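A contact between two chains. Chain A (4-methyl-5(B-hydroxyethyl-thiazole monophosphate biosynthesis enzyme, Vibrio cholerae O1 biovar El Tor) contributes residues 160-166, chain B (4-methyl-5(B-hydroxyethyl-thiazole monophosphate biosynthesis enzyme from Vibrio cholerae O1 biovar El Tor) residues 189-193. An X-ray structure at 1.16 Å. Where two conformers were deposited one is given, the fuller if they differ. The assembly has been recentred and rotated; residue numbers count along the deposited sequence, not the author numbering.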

# COMPACT_ATOMS: atom_id res chain seq x y z
N SER A 160 6.91 -11.23 7.90
CA SER A 160 5.97 -10.30 8.49
C SER A 160 4.54 -10.77 8.22
O SER A 160 4.32 -11.74 7.51
CB SER A 160 6.24 -8.90 7.96
OG SER A 160 5.53 -7.87 8.61
N GLN A 161 3.56 -10.11 8.81
CA GLN A 161 2.22 -10.66 8.96
C GLN A 161 1.15 -10.27 7.94
O GLN A 161 0.35 -11.12 7.58
CB GLN A 161 1.69 -10.34 10.36
CG GLN A 161 2.53 -10.97 11.48
CD GLN A 161 1.81 -10.96 12.79
OE1 GLN A 161 0.60 -10.71 12.87
NE2 GLN A 161 2.53 -11.30 13.85
N GLY A 162 1.04 -9.03 7.50
CA GLY A 162 -0.13 -8.68 6.70
C GLY A 162 -0.08 -7.29 6.15
O GLY A 162 0.91 -6.56 6.27
N PRO A 163 -1.19 -6.86 5.55
CA PRO A 163 -1.25 -5.55 4.94
C PRO A 163 -0.80 -4.44 5.90
O PRO A 163 -0.07 -3.54 5.52
CB PRO A 163 -2.73 -5.43 4.54
CG PRO A 163 -3.15 -6.82 4.25
CD PRO A 163 -2.43 -7.64 5.29
N GLY A 164 -1.26 -4.52 7.15
CA GLY A 164 -0.97 -3.52 8.15
C GLY A 164 0.42 -3.55 8.73
O GLY A 164 0.77 -2.66 9.50
N THR A 165 1.22 -4.56 8.37
CA THR A 165 2.64 -4.61 8.74
C THR A 165 3.56 -4.40 7.55
O THR A 165 4.78 -4.45 7.72
CB THR A 165 3.01 -5.94 9.46
OG1 THR A 165 2.96 -7.01 8.52
CG2 THR A 165 2.11 -6.22 10.67
N ALA A 166 3.03 -4.15 6.36
CA ALA A 166 3.84 -4.14 5.17
C ALA A 166 4.85 -2.98 5.16
O ALA A 166 5.97 -3.14 4.71
CB ALA A 166 2.98 -4.13 3.91
N PRO B 189 -8.82 -8.55 9.96
CA PRO B 189 -7.74 -9.47 9.60
C PRO B 189 -6.48 -8.79 9.10
O PRO B 189 -5.50 -9.49 8.85
CB PRO B 189 -8.34 -10.29 8.47
CG PRO B 189 -9.31 -9.35 7.82
CD PRO B 189 -9.87 -8.52 8.92
N MSE B 190 -6.48 -7.48 8.93
CA MSE B 190 -5.42 -6.77 8.20
C MSE B 190 -4.16 -6.48 9.00
O MSE B 190 -3.18 -6.02 8.41
CB MSE B 190 -5.98 -5.48 7.60
CG MSE B 190 -7.09 -5.75 6.58
SE MSE B 190 -7.82 -4.16 5.74
CE MSE B 190 -6.40 -3.85 4.66
N VAL B 191 -4.14 -6.79 10.29
CA VAL B 191 -2.98 -6.60 11.15
C VAL B 191 -2.54 -5.15 11.23
O VAL B 191 -1.34 -4.82 11.21
CB VAL B 191 -1.78 -7.55 10.80
CG1 VAL B 191 -0.93 -7.78 12.02
CG2 VAL B 191 -2.26 -8.90 10.22
N LEU B 192 -3.52 -4.25 11.36
CA LEU B 192 -3.31 -2.89 11.80
C LEU B 192 -2.53 -2.89 13.11
O LEU B 192 -2.66 -3.85 13.89
CB LEU B 192 -4.67 -2.21 12.08
CG LEU B 192 -5.56 -1.73 10.92
CD1 LEU B 192 -5.99 -2.83 9.95
CD2 LEU B 192 -6.80 -1.04 11.47
N HIS B 193 -1.79 -1.84 13.42
CA HIS B 193 -1.31 -1.69 14.77
C HIS B 193 -2.54 -1.46 15.66
O HIS B 193 -3.45 -0.73 15.27
CB HIS B 193 -0.35 -0.50 14.86
CG HIS B 193 0.41 -0.46 16.15
ND1 HIS B 193 -0.16 -0.02 17.33
CD2 HIS B 193 1.67 -0.84 16.46
CE1 HIS B 193 0.72 -0.12 18.30
NE2 HIS B 193 1.84 -0.63 17.81

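This is a small, tightly fitted contact between two loops of identical chains, in which a single backbone hydrogen bond at a glycine is flanked by apolar packing around B:Val191. The two stretches bury 289 Å² between them, and B:Val191 contributes the largest share of any residue.

The hydrogen bond runs from the amide N of A:Gly164 to the carbonyl O of B:Met190, at 2.7 Å with an N-H...O angle of 150°. Because both partners are main-chain groups, the bond links one backbone directly to the other; the CA atoms of A:Gly164 and B:Leu192 lie 4.4 Å apart. Such an approach leaves no space for a side chain on A:Gly164. An ideal CB there would point toward chain B and fall 2.3 Å from B:Val191 O, 2.6 Å from B:Leu192 N and 2.8 Å from B:Met190 O, a clash with all three. A:Gly164 CA instead sits 3.3 Å from B:Val191 O in a CA-H...O contact, with an angle of 127° at the hydrogen. By contrast, A:Gly164 O and B:Val191 O, 3.5 Å apart, are both acceptors and do not bond.

B:Val191 has positive phi and psi (61/42); its CA-to-CB bond points toward the chain A stretch, and chi1 is t. B:Val191 CG1 approaches A:Thr165 CG2 at 3.7 Å and A:Gln161 OE1 at 3.4 Å, while B:Val191 CG2 lies 4.1 Å from A:Gly162 CA. Here too the absence of a side chain matters: an ideal CB on A:Gly162 would come within 2.8 Å of B:Val191 CG2. A:Gln161 OE1 meets the valine methyl without a hydrogen bond to it, while A:Gln161 NE2 is hydrogen-bonded elsewhere in the structure.

A second apolar contact joins A:Pro163 to B:Met190, a selenomethionine, with A:Pro163 CB 4.0 Å from B:Met190 CE. B:Met190 thus takes part through its side chain as well as through its carbonyl. B:Leu192 directs its CA-to-CB bond away from chain A and meets A:Gly164 through its backbone.

The chain A loop carries its own hydrogen bonds. A:Thr165 N donates to A:Gly162 O at 2.9 Å, closing a turn around A:Pro163 and A:Gly164, and A:Gly162 N donates to A:Thr165 OG1 at 3.0 Å and 168°. A:Thr165 OG1 in turn donates to A:Ser160 OG at 2.7 Å. The threonine hydroxyl is therefore engaged within its own chain, whereas its methyl CG2 meets the valine across the contact.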